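Local coordinates for protein urea carboxylase (Thermus thermophilus, PDB 3OEP) that is of unknown function but resembles KipI-KipA proteins, has cyclophilin-like domains, and may bind ATP or act as a hydrolase, at residues 7-12 and 19-24; 41-46 and 154-159; 114-119 and 123-128; 176-181 and 186-191. All coordinates share one frame; numbering follows the deposited sequence. Where two conformers were deposited one is given.

Interaction 1. Residues 7-12 and 19-24; sequences LRFGEG and RRALAL
Phe9 of the 7-12 segment lies against three residues of helix 15-30, packing the end of the 3-8 strand region onto the helix following it in the chain: a beta-alpha unit whose helix covers the three-stranded antiparallel sheet. The side chain sets out from CB with CG anti to its own carbonyl carbon (chi1 -59°), which directs the ring at the helix. CG and CD1 come first, under the aliphatic part of Arg20: Arg20 CG stands 3.6 Å from the centroid of the Phe9 ring, in a CH-pi contact over one face. Farther round the ring, Phe9 CD2 meets Ala21 CB at 4.0 Å, and CE2 lies by Ala21 CA, where a methyl side chain lets the ring come close to the helix backbone. Shortening Phe9 to an alanine would probably open a gap beside the helix and leave the methylene chain of Arg20 without the ring that it covers. Arginine suits this exposed place because its methylenes can lie on an aromatic face while the charged end continues beyond. Leucine serves the buried end of the contact, where the ring tip, Phe9 CZ, reaches Leu24 CD1 at 3.4 Å.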
loop_
_atom_site.group_PDB
_atom_site.type_symbol
_atom_site.label_atom_id
_atom_site.label_comp_id
_atom_site.label_asym_id
_atom_site.label_seq_id
_atom_site.Cartn_x
_atom_site.Cartn_y
_atom_site.Cartn_z
ATOM N N LEU A 7 -19.256 0.404 -6.597
ATOM C CA LEU A 7 -20.480 1.102 -6.961
ATOM C C LEU A 7 -20.083 2.289 -7.833
ATOM O O LEU A 7 -19.100 2.982 -7.543
ATOM C CB LEU A 7 -21.225 1.564 -5.714
ATOM C CG LEU A 7 -21.622 0.454 -4.737
ATOM C CD1 LEU A 7 -22.372 1.058 -3.562
ATOM C CD2 LEU A 7 -22.452 -0.630 -5.417
ATOM N N ARG A 8 -20.827 2.504 -8.915
ATOM C CA ARG A 8 -20.470 3.517 -9.901
ATOM C C ARG A 8 -21.671 4.427 -10.134
ATOM O O ARG A 8 -22.732 3.962 -10.552
ATOM C CB ARG A 8 -20.017 2.846 -11.199
ATOM C CG ARG A 8 -18.818 1.917 -10.999
ATOM C CD ARG A 8 -18.471 1.093 -12.232
ATOM N NE ARG A 8 -17.347 0.197 -11.944
ATOM C CZ ARG A 8 -16.065 0.572 -11.905
ATOM N NH1 ARG A 8 -15.708 1.827 -12.155
ATOM N NH2 ARG A 8 -15.128 -0.316 -11.615
ATOM N N PHE A 9 -21.492 5.713 -9.839
ATOM C CA PHE A 9 -22.592 6.687 -9.832
ATOM C C PHE A 9 -22.564 7.663 -11.005
ATOM O O PHE A 9 -23.490 8.464 -11.172
ATOM C CB PHE A 9 -22.584 7.457 -8.515
ATOM C CG PHE A 9 -22.738 6.577 -7.318
ATOM C CD1 PHE A 9 -23.952 5.968 -7.045
ATOM C CD2 PHE A 9 -21.665 6.322 -6.481
ATOM C CE1 PHE A 9 -24.100 5.137 -5.953
ATOM C CE2 PHE A 9 -21.805 5.492 -5.385
ATOM C CZ PHE A 9 -23.025 4.899 -5.117
ATOM N N GLY A 10 -21.516 7.591 -11.818
ATOM C CA GLY A 10 -21.411 8.422 -13.009
ATOM C C GLY A 10 -19.984 8.441 -13.508
ATOM O O GLY A 10 -19.052 8.363 -12.712
ATOM N N GLU A 11 -19.817 8.541 -14.823
ATOM C CA GLU A 11 -18.494 8.502 -15.435
ATOM C C GLU A 11 -17.796 9.855 -15.356
ATOM O O GLU A 11 -18.433 10.894 -15.153
ATOM C CB GLU A 11 -18.592 8.057 -16.901
ATOM N N GLY A 12 -16.476 9.821 -15.505
ATOM C CA GLY A 12 -15.668 11.031 -15.608
ATOM C C GLY A 12 -15.643 11.886 -14.359
ATOM O O GLY A 12 -15.848 11.398 -13.243
ATOM N N ARG A 19 -20.249 13.504 -5.150
ATOM C CA ARG A 19 -20.987 13.797 -3.908
ATOM C C ARG A 19 -21.665 12.545 -3.376
ATOM O O ARG A 19 -21.666 12.295 -2.165
ATOM C CB ARG A 19 -22.054 14.889 -4.103
ATOM C CG ARG A 19 -22.728 15.334 -2.781
ATOM C CD ARG A 19 -24.143 15.894 -2.964
ATOM N NE ARG A 19 -25.080 14.889 -3.467
ATOM C CZ ARG A 19 -25.705 13.999 -2.705
ATOM N NH1 ARG A 19 -26.532 13.120 -3.259
ATOM N NH2 ARG A 19 -25.519 13.993 -1.392
ATOM N N ARG A 20 -22.252 11.763 -4.283
ATOM C CA ARG A 20 -22.911 10.519 -3.923
ATOM C C ARG A 20 -21.934 9.515 -3.301
ATOM O O ARG A 20 -22.207 8.957 -2.232
ATOM C CB ARG A 20 -23.549 9.902 -5.165
ATOM C CG ARG A 20 -24.426 8.724 -4.883
ATOM C CD ARG A 20 -25.764 9.138 -4.346
ATOM N NE ARG A 20 -26.724 8.047 -4.476
ATOM C CZ ARG A 20 -27.287 7.382 -3.468
ATOM N NH1 ARG A 20 -27.014 7.679 -2.200
ATOM N NH2 ARG A 20 -28.149 6.408 -3.738
ATOM N N ALA A 21 -20.815 9.284 -3.977
ATOM C CA ALA A 21 -19.806 8.325 -3.506
ATOM C C ALA A 21 -19.230 8.758 -2.161
ATOM O O ALA A 21 -19.012 7.931 -1.266
ATOM C CB ALA A 21 -18.697 8.167 -4.526
ATOM N N LEU A 22 -19.001 10.061 -2.024
ATOM C CA LEU A 22 -18.457 10.631 -0.787
ATOM C C LEU A 22 -19.423 10.529 0.382
ATOM O O LEU A 22 -19.008 10.196 1.492
ATOM C CB LEU A 22 -18.058 12.099 -0.988
ATOM C CG LEU A 22 -16.576 12.417 -1.165
ATOM C CD1 LEU A 22 -15.860 11.443 -2.086
ATOM C CD2 LEU A 22 -16.422 13.846 -1.668
ATOM N N ALA A 23 -20.701 10.828 0.140
ATOM C CA ALA A 23 -21.719 10.776 1.190
ATOM C C ALA A 23 -21.803 9.371 1.777
ATOM O O ALA A 23 -21.917 9.193 2.999
ATOM C CB ALA A 23 -23.082 11.208 0.645
ATOM N N LEU A 24 -21.745 8.379 0.894
ATOM C CA LEU A 24 -21.809 6.983 1.305
ATOM C C LEU A 24 -20.542 6.567 2.044
ATOM O O LEU A 24 -20.620 5.956 3.113
ATOM C CB LEU A 24 -22.067 6.075 0.098
ATOM C CG LEU A 24 -23.450 6.256 -0.537
ATOM C CD1 LEU A 24 -23.583 5.442 -1.816
ATOM C CD2 LEU A 24 -24.549 5.890 0.451
#

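Interaction 2. Residues 41-46 and 154-159; sequences PAYGVL and GVQTGI
Tyr43 and Gln156 approach from opposite directions, each reaching out from its own backbone so that the two polar ends point at each other. The backbones stay well apart, with 11.6 Å between Tyr43 CA and Gln156 CA, so the junction is made by side-chain length alone. Both begin alike: CG stands anti to the carbonyl carbon in each (chi1 -49° in Tyr43, -60° in Gln156), and the glutamine chain then runs extended. Its amide plane is turned 60° from that of the ring, and OE1 is modelled at the ring edge, in the ring plane, but so close to Tyr43 OH that its position is doubtful. A water gives a clearer link: it lies 2.8 Å from Tyr43 OH and accepts a hydrogen bond from Gln156 NE2 at 3.2 Å.

Tyr43 sits in a type II' beta turn from Ala42 to Val45, the tight connection of the hairpin formed by strands 36-42 and 45-50; the turn is closed by Ala42 N to Val45 O at 2.9 Å and Val45 N to Ala42 O at 3.0 Å. Gln156 begins strand 156-159 of the cyclophilin-like domain's seven-stranded sheet, so the pair spans two sheets. The long, rigid ring of tyrosine suits the reach, carrying a hydroxyl across to the second sheet, although the turn holds Tyr43 at a positive phi, more usual for glycine; glutamine puts an amide N-H donor at the end of a flexible chain. Phe125, on the neighbouring strand 124-127, touches both side chains, and Trp168 also packs on Gln156.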
loop_
_atom_site.group_PDB
_atom_site.type_symbol
_atom_site.label_atom_id
_atom_site.label_comp_id
_atom_site.label_asym_id
_atom_site.label_seq_id
_atom_site.Cartn_x
_atom_site.Cartn_y
_atom_site.Cartn_z
ATOM N N PRO A 41 -13.699 6.268 -1.928
ATOM C CA PRO A 41 -14.320 6.988 -3.026
ATOM C C PRO A 41 -13.280 7.645 -3.935
ATOM O O PRO A 41 -12.245 8.117 -3.464
ATOM C CB PRO A 41 -15.151 8.036 -2.301
ATOM C CG PRO A 41 -14.288 8.401 -1.115
ATOM C CD PRO A 41 -13.534 7.136 -0.740
ATOM N N ALA A 42 -13.546 7.654 -5.232
ATOM C CA ALA A 42 -12.694 8.350 -6.196
ATOM C C ALA A 42 -13.560 8.710 -7.385
ATOM O O ALA A 42 -14.124 7.825 -8.030
ATOM C CB ALA A 42 -11.547 7.462 -6.641
ATOM N N TYR A 43 -13.706 10.006 -7.649
ATOM C CA TYR A 43 -14.610 10.484 -8.690
ATOM C C TYR A 43 -16.003 9.889 -8.430
ATOM O O TYR A 43 -16.485 9.962 -7.301
ATOM C CB TYR A 43 -14.060 10.153 -10.078
ATOM C CG TYR A 43 -12.622 10.559 -10.232
ATOM C CD1 TYR A 43 -12.280 11.873 -10.515
ATOM C CD2 TYR A 43 -11.596 9.629 -10.071
ATOM C CE1 TYR A 43 -10.951 12.251 -10.638
ATOM C CE2 TYR A 43 -10.274 9.996 -10.196
ATOM C CZ TYR A 43 -9.960 11.308 -10.480
ATOM O OH TYR A 43 -8.641 11.653 -10.611
ATOM N N GLY A 44 -16.637 9.285 -9.433
ATOM C CA GLY A 44 -17.978 8.726 -9.245
ATOM C C GLY A 44 -18.019 7.291 -8.752
ATOM O O GLY A 44 -19.063 6.660 -8.804
ATOM N N VAL A 45 -16.893 6.772 -8.265
ATOM C CA VAL A 45 -16.787 5.365 -7.893
ATOM C C VAL A 45 -16.585 5.210 -6.392
ATOM O O VAL A 45 -15.829 5.974 -5.777
ATOM C CB VAL A 45 -15.602 4.703 -8.616
ATOM C CG1 VAL A 45 -15.500 3.233 -8.247
ATOM C CG2 VAL A 45 -15.744 4.870 -10.123
ATOM N N LEU A 46 -17.246 4.209 -5.813
ATOM C CA LEU A 46 -17.015 3.823 -4.427
ATOM C C LEU A 46 -16.627 2.355 -4.400
ATOM O O LEU A 46 -17.370 1.509 -4.891
ATOM C CB LEU A 46 -18.276 4.056 -3.586
ATOM C CG LEU A 46 -18.221 3.639 -2.116
ATOM C CD1 LEU A 46 -17.102 4.363 -1.376
ATOM C CD2 LEU A 46 -19.572 3.891 -1.453
ATOM N N GLY A 154 -4.283 17.315 -18.122
ATOM C CA GLY A 154 -5.654 17.428 -18.590
ATOM C C GLY A 154 -6.492 18.291 -17.662
ATOM O O GLY A 154 -6.082 19.383 -17.275
ATOM N N VAL A 155 -7.664 17.779 -17.287
ATOM C CA VAL A 155 -8.604 18.512 -16.430
ATOM C C VAL A 155 -8.211 18.504 -14.943
ATOM O O VAL A 155 -8.890 19.119 -14.115
ATOM C CB VAL A 155 -10.042 17.942 -16.604
ATOM C CG1 VAL A 155 -10.171 16.591 -15.919
ATOM C CG2 VAL A 155 -11.099 18.926 -16.094
ATOM N N GLN A 156 -7.118 17.821 -14.602
ATOM C CA GLN A 156 -6.737 17.648 -13.202
ATOM C C GLN A 156 -5.485 18.413 -12.799
ATOM O O GLN A 156 -4.575 18.626 -13.603
ATOM C CB GLN A 156 -6.517 16.172 -12.896
ATOM C CG GLN A 156 -7.736 15.311 -13.121
ATOM C CD GLN A 156 -7.539 13.925 -12.567
ATOM O OE1 GLN A 156 -7.961 13.640 -11.453
ATOM N NE2 GLN A 156 -6.858 13.067 -13.320
ATOM N N THR A 157 -5.452 18.821 -11.535
ATOM C CA THR A 157 -4.240 19.341 -10.932
ATOM C C THR A 157 -4.017 18.578 -9.629
ATOM O O THR A 157 -4.949 18.009 -9.059
ATOM C CB THR A 157 -4.297 20.886 -10.736
ATOM O OG1 THR A 157 -3.024 21.375 -10.282
ATOM C CG2 THR A 157 -5.378 21.291 -9.746
ATOM N N GLY A 158 -2.774 18.527 -9.181
ATOM C CA GLY A 158 -2.441 17.758 -7.996
ATOM C C GLY A 158 -1.227 18.305 -7.284
ATOM O O GLY A 158 -0.511 19.164 -7.814
ATOM N N ILE A 159 -1.017 17.820 -6.064
ATOM C CA ILE A 159 0.126 18.219 -5.251
ATOM C C ILE A 159 0.822 16.951 -4.774
ATOM O O ILE A 159 0.217 16.143 -4.080
ATOM C CB ILE A 159 -0.291 19.052 -4.026
ATOM C CG1 ILE A 159 -1.159 20.248 -4.447
ATOM C CG2 ILE A 159 0.962 19.520 -3.268
ATOM C CD1 ILE A 159 -1.850 20.950 -3.306
HETATM O O HOH W 1 -7.084 10.052 -12.302
#

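Interaction 3. Residues 114-119 and 123-128; sequences VYALGF and FPFLAE
Three backbone hydrogen bonds tie residues 114-119 to 123-128: Tyr115 N to Phe125 O (2.9 Å), Phe125 N to Ala116 O (2.8 Å) and Gly118 N to Phe123 O (2.8 Å). Phe123 O also accepts from a water that in turn takes the N-H of Phe119 and sits over the centre of one face of the Phe125 ring. At the other end, Tyr115 OH reaches two waters, one donating to Ala127 O and the other to Glu128 OE2. With CG anti to its carbonyl carbon (chi1 -81°), the Tyr115 ring runs alongside the partner strand to Ala127 CB, 3.7 Å from Tyr115 CE1. A leucine at Tyr115 would probably forfeit this water-mediated link to Glu128 and leave the Ala127 methyl less covered. On the sheet face away from Ala116 and Phe125, Val114 CG2 presses tightly on Leu126 CD2 at 3.5 Å, and Leu117 packs on Pro124. Toward the connecting end, Phe119 CB packs on Phe125 CZ at 3.6 Å. Gly118 has backbone angles at which a CB would jam against the preceding carbonyl. Two residues, Tyr115 and Ala116, stand across from the single Phe125, so the register slips by one: a classic beta bulge in an antiparallel hairpin of the cyclophilin-like domain.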
loop_
_atom_site.group_PDB
_atom_site.type_symbol
_atom_site.label_atom_id
_atom_site.label_comp_id
_atom_site.label_asym_id
_atom_site.label_seq_id
_atom_site.Cartn_x
_atom_site.Cartn_y
_atom_site.Cartn_z
ATOM N N VAL A 114 -11.517 18.378 -4.416
ATOM C CA VAL A 114 -10.761 17.140 -4.275
ATOM C C VAL A 114 -11.666 15.965 -4.648
ATOM O O VAL A 114 -12.549 15.591 -3.874
ATOM C CB VAL A 114 -10.236 16.932 -2.834
ATOM C CG1 VAL A 114 -9.474 15.612 -2.730
ATOM C CG2 VAL A 114 -9.352 18.110 -2.410
ATOM N N TYR A 115 -11.451 15.400 -5.832
ATOM C CA TYR A 115 -12.245 14.268 -6.319
ATOM C C TYR A 115 -11.718 12.909 -5.852
ATOM O O TYR A 115 -12.459 11.931 -5.818
ATOM C CB TYR A 115 -12.305 14.283 -7.845
ATOM C CG TYR A 115 -13.345 15.231 -8.377
ATOM C CD1 TYR A 115 -13.056 16.576 -8.558
ATOM C CD2 TYR A 115 -14.626 14.785 -8.668
ATOM C CE1 TYR A 115 -14.014 17.450 -9.041
ATOM C CE2 TYR A 115 -15.597 15.660 -9.158
ATOM C CZ TYR A 115 -15.277 16.990 -9.336
ATOM O OH TYR A 115 -16.227 17.867 -9.813
ATOM N N ALA A 116 -10.431 12.851 -5.529
ATOM C CA ALA A 116 -9.803 11.631 -5.049
ATOM C C ALA A 116 -8.584 12.032 -4.244
ATOM O O ALA A 116 -8.039 13.114 -4.428
ATOM C CB ALA A 116 -9.399 10.735 -6.205
ATOM N N LEU A 117 -8.175 11.150 -3.345
ATOM C CA LEU A 117 -7.073 11.427 -2.458
ATOM C C LEU A 117 -6.338 10.134 -2.269
ATOM O O LEU A 117 -6.949 9.110 -1.978
ATOM C CB LEU A 117 -7.587 11.930 -1.111
ATOM C CG LEU A 117 -6.576 12.522 -0.129
ATOM C CD1 LEU A 117 -6.101 13.879 -0.606
ATOM C CD2 LEU A 117 -7.214 12.651 1.246
ATOM N N GLY A 118 -5.034 10.165 -2.479
ATOM C CA GLY A 118 -4.194 9.075 -2.015
ATOM C C GLY A 118 -3.454 8.257 -3.048
ATOM O O GLY A 118 -3.086 7.118 -2.764
ATOM N N PHE A 119 -3.181 8.817 -4.225
ATOM C CA PHE A 119 -2.307 8.116 -5.173
ATOM C C PHE A 119 -0.997 7.724 -4.462
ATOM O O PHE A 119 -0.464 6.623 -4.641
ATOM C CB PHE A 119 -2.023 8.975 -6.401
ATOM C CG PHE A 119 -1.255 8.256 -7.463
ATOM C CD1 PHE A 119 0.118 8.435 -7.588
ATOM C CD2 PHE A 119 -1.898 7.374 -8.324
ATOM C CE1 PHE A 119 0.835 7.758 -8.570
ATOM C CE2 PHE A 119 -1.191 6.693 -9.302
ATOM C CZ PHE A 119 0.176 6.885 -9.426
ATOM N N PHE A 123 -2.103 12.668 -1.344
ATOM C CA PHE A 123 -2.043 13.262 -2.699
ATOM C C PHE A 123 -3.452 13.573 -3.205
ATOM O O PHE A 123 -4.229 12.649 -3.437
ATOM C CB PHE A 123 -1.382 12.252 -3.647
ATOM C CG PHE A 123 -0.904 12.825 -4.970
ATOM C CD1 PHE A 123 -1.710 13.637 -5.754
ATOM C CD2 PHE A 123 0.349 12.482 -5.454
ATOM C CE1 PHE A 123 -1.253 14.135 -6.974
ATOM C CE2 PHE A 123 0.806 12.971 -6.672
ATOM C CZ PHE A 123 0.005 13.805 -7.427
ATOM N N PRO A 124 -3.780 14.863 -3.405
ATOM C CA PRO A 124 -5.113 15.209 -3.891
ATOM C C PRO A 124 -5.183 15.245 -5.405
ATOM O O PRO A 124 -4.286 15.783 -6.053
ATOM C CB PRO A 124 -5.320 16.614 -3.344
ATOM C CG PRO A 124 -3.940 17.213 -3.377
ATOM C CD PRO A 124 -2.986 16.069 -3.104
ATOM N N PHE A 125 -6.240 14.661 -5.958
ATOM C CA PHE A 125 -6.570 14.852 -7.361
ATOM C C PHE A 125 -7.692 15.877 -7.395
ATOM O O PHE A 125 -8.785 15.625 -6.890
ATOM C CB PHE A 125 -7.009 13.544 -8.022
ATOM C CG PHE A 125 -5.868 12.590 -8.347
ATOM C CD1 PHE A 125 -4.531 12.991 -8.296
ATOM C CD2 PHE A 125 -6.145 11.300 -8.752
ATOM C CE1 PHE A 125 -3.508 12.100 -8.605
ATOM C CE2 PHE A 125 -5.128 10.415 -9.061
ATOM C CZ PHE A 125 -3.816 10.811 -8.989
ATOM N N LEU A 126 -7.387 17.040 -7.964
ATOM C CA LEU A 126 -8.281 18.190 -7.988
ATOM C C LEU A 126 -8.781 18.476 -9.400
ATOM O O LEU A 126 -8.046 18.302 -10.365
ATOM C CB LEU A 126 -7.521 19.413 -7.488
ATOM C CG LEU A 126 -6.948 19.331 -6.075
ATOM C CD1 LEU A 126 -5.671 20.162 -5.960
ATOM C CD2 LEU A 126 -7.978 19.796 -5.089
ATOM N N ALA A 127 -10.026 18.928 -9.510
ATOM C CA ALA A 127 -10.595 19.340 -10.798
ATOM C C ALA A 127 -11.565 20.487 -10.520
ATOM O O ALA A 127 -12.027 20.606 -9.385
ATOM C CB ALA A 127 -11.314 18.157 -11.474
ATOM N N GLU A 128 -11.895 21.340 -11.498
ATOM C CA GLU A 128 -11.466 21.266 -12.901
ATOM C C GLU A 128 -10.460 22.349 -13.284
ATOM O O GLU A 128 -10.685 23.543 -13.044
ATOM C CB GLU A 128 -12.675 21.461 -13.828
ATOM C CG GLU A 128 -13.762 20.409 -13.705
ATOM C CD GLU A 128 -14.999 20.711 -14.552
ATOM O OE1 GLU A 128 -15.087 21.798 -15.178
ATOM O OE2 GLU A 128 -15.901 19.853 -14.577
HETATM O O HOH W 2 -15.159 20.825 -9.685
HETATM O O HOH W 3 -16.813 18.685 -12.379
HETATM O O HOH W 4 -4.930 10.975 -5.420
#

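Interaction 4. Residues 176-181 and 186-191; sequences VAVYDP and PFLLRP
Tyr179 places CG anti to its backbone N (chi1 172°), whereas Phe187 sets CG anti to its carbonyl carbon (chi1 -60°); these choices lay the two rings side by side, pointing the same way. Tyr179 CD1 comes within 3.6 Å of Phe187 CE1, and the planes are inclined by 33°, an oblique aromatic pair. Pro181 CD rests over one face of the Tyr179 ring, and the hydroxyl hydrogen-bonds to Gly355 O.

Between the backbones that carry the rings, a single bridge joins Tyr179 and Phe187. Leu188 N donates to Val178 O at 2.9 Å, and Asp180 N donates to Pro186 O at 2.9 Å. Pro186 fits because the bridge uses its carbonyl and needs no N-H from it, while Pro186 CB lies 3.5 Å from Asp180 O. A water accepts from Leu189 N and may donate to Val178 O. Farther along, in the conformer of Val176 described here, one of two, Val176 CG2 meets Leu188 CD2 at 3.9 Å, the two aliphatic chains crossing at about a right angle.

Both segments belong to the long connection between strands 169-174 and 194-199; Leu188 packs on Ile80, and Leu189 on Val78, of strand 77-83.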
loop_
_atom_site.group_PDB
_atom_site.type_symbol
_atom_site.label_atom_id
_atom_site.label_comp_id
_atom_site.label_asym_id
_atom_site.label_seq_id
_atom_site.Cartn_x
_atom_site.Cartn_y
_atom_site.Cartn_z
ATOM N N VAL A 176 2.841 24.928 1.566
ATOM C CA VAL A 176 2.346 24.160 2.707
ATOM C C VAL A 176 2.476 22.669 2.395
ATOM O O VAL A 176 2.299 22.244 1.248
ATOM C CB VAL A 176 0.876 24.498 3.050
ATOM C CG1 VAL A 176 0.761 25.933 3.556
ATOM C CG2 VAL A 176 -0.038 24.277 1.846
ATOM N N ALA A 177 2.806 21.879 3.414
ATOM C CA ALA A 177 2.907 20.432 3.267
ATOM C C ALA A 177 1.509 19.839 3.397
ATOM O O ALA A 177 0.854 19.986 4.434
ATOM C CB ALA A 177 3.849 19.845 4.331
ATOM N N VAL A 178 1.034 19.183 2.344
ATOM C CA VAL A 178 -0.309 18.597 2.376
ATOM C C VAL A 178 -0.354 17.332 3.252
ATOM O O VAL A 178 -1.419 16.940 3.730
ATOM C CB VAL A 178 -0.862 18.340 0.951
ATOM C CG1 VAL A 178 -0.935 19.659 0.169
ATOM C CG2 VAL A 178 -0.022 17.311 0.199
ATOM N N TYR A 179 0.812 16.735 3.504
ATOM C CA TYR A 179 0.912 15.514 4.299
ATOM C C TYR A 179 2.092 15.585 5.262
ATOM O O TYR A 179 3.220 15.831 4.847
ATOM C CB TYR A 179 1.063 14.310 3.372
ATOM C CG TYR A 179 1.376 13.016 4.089
ATOM C CD1 TYR A 179 0.475 12.466 4.992
ATOM C CD2 TYR A 179 2.569 12.343 3.861
ATOM C CE1 TYR A 179 0.761 11.281 5.665
ATOM C CE2 TYR A 179 2.860 11.154 4.516
ATOM C CZ TYR A 179 1.952 10.629 5.416
ATOM O OH TYR A 179 2.232 9.448 6.069
ATOM N N ASP A 180 1.829 15.375 6.548
ATOM C CA ASP A 180 2.890 15.352 7.562
ATOM C C ASP A 180 2.464 14.439 8.702
ATOM O O ASP A 180 1.636 14.826 9.519
ATOM C CB ASP A 180 3.165 16.759 8.103
ATOM C CG ASP A 180 4.283 16.788 9.155
ATOM O OD1 ASP A 180 4.772 15.718 9.573
ATOM O OD2 ASP A 180 4.673 17.900 9.564
ATOM N N PRO A 181 3.037 13.228 8.768
ATOM C CA PRO A 181 2.578 12.273 9.779
ATOM C C PRO A 181 2.926 12.648 11.224
ATOM O O PRO A 181 2.473 11.970 12.144
ATOM C CB PRO A 181 3.270 10.965 9.373
ATOM C CG PRO A 181 4.453 11.369 8.596
ATOM C CD PRO A 181 4.118 12.673 7.930
ATOM N N PRO A 186 -2.498 15.088 10.235
ATOM C CA PRO A 186 -1.532 14.745 9.192
ATOM C C PRO A 186 -1.936 15.147 7.781
ATOM O O PRO A 186 -1.074 15.538 6.995
ATOM C CB PRO A 186 -1.451 13.215 9.279
ATOM C CG PRO A 186 -1.782 12.910 10.668
ATOM C CD PRO A 186 -2.795 13.929 11.093
ATOM N N PHE A 187 -3.227 15.029 7.468
ATOM C CA PHE A 187 -3.729 15.267 6.114
ATOM C C PHE A 187 -4.415 16.620 6.052
ATOM O O PHE A 187 -5.433 16.842 6.710
ATOM C CB PHE A 187 -4.699 14.153 5.701
ATOM C CG PHE A 187 -4.075 12.792 5.702
ATOM C CD1 PHE A 187 -3.381 12.335 4.589
ATOM C CD2 PHE A 187 -4.146 11.977 6.827
ATOM C CE1 PHE A 187 -2.781 11.086 4.586
ATOM C CE2 PHE A 187 -3.548 10.728 6.831
ATOM C CZ PHE A 187 -2.867 10.278 5.709
ATOM N N LEU A 188 -3.843 17.523 5.264
ATOM C CA LEU A 188 -4.395 18.865 5.099
ATOM C C LEU A 188 -5.698 18.819 4.310
ATOM O O LEU A 188 -6.594 19.636 4.534
ATOM C CB LEU A 188 -3.398 19.749 4.366
ATOM C CG LEU A 188 -3.774 21.228 4.262
ATOM C CD1 LEU A 188 -3.685 21.885 5.629
ATOM C CD2 LEU A 188 -2.868 21.923 3.264
ATOM N N LEU A 189 -5.787 17.867 3.385
ATOM C CA LEU A 189 -6.918 17.780 2.476
ATOM C C LEU A 189 -7.654 16.466 2.640
ATOM O O LEU A 189 -7.051 15.419 2.896
ATOM C CB LEU A 189 -6.451 17.927 1.032
ATOM C CG LEU A 189 -5.928 19.318 0.680
ATOM C CD1 LEU A 189 -5.292 19.320 -0.706
ATOM C CD2 LEU A 189 -7.033 20.361 0.773
ATOM N N ARG A 190 -8.967 16.540 2.483
ATOM C CA ARG A 190 -9.816 15.374 2.540
ATOM C C ARG A 190 -10.633 15.302 1.263
ATOM O O ARG A 190 -10.839 16.321 0.597
ATOM C CB ARG A 190 -10.737 15.453 3.752
ATOM N N PRO A 191 -11.101 14.096 0.909
ATOM C CA PRO A 191 -11.974 13.980 -0.251
ATOM C C PRO A 191 -13.170 14.914 -0.103
ATOM O O PRO A 191 -13.752 15.015 0.980
ATOM C CB PRO A 191 -12.409 12.508 -0.227
ATOM C CG PRO A 191 -11.398 11.815 0.619
ATOM C CD PRO A 191 -10.937 12.813 1.615
HETATM O O HOH W 5 -3.747 15.682 2.247
#

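All four interactions fall within the range of the carboxyltransferase C and D family. Interaction 1 comes first along the chain, interaction 2 spans a long interval that contains interaction 3, and interaction 4 follows. Interactions 1 and 2, with centres 12 Å apart, share the three-stranded sheet, where backbone hydrogen bonds join Leu7 with Leu46 and Phe9 with Gly44. Interactions 2 and 3 are only 5 Å apart between centres: strand 156-159 adjoins strand 124-127. Interactions 3 and 4 have centres 12 Å apart. The 114-128 hairpin, part of the cyclophilin-like sheet, thus joins it to the small helix-covered sheet through the Tyr43-Tyr115 backbone pairing and to the long loop through Leu117 and Pro124, which meet Leu189.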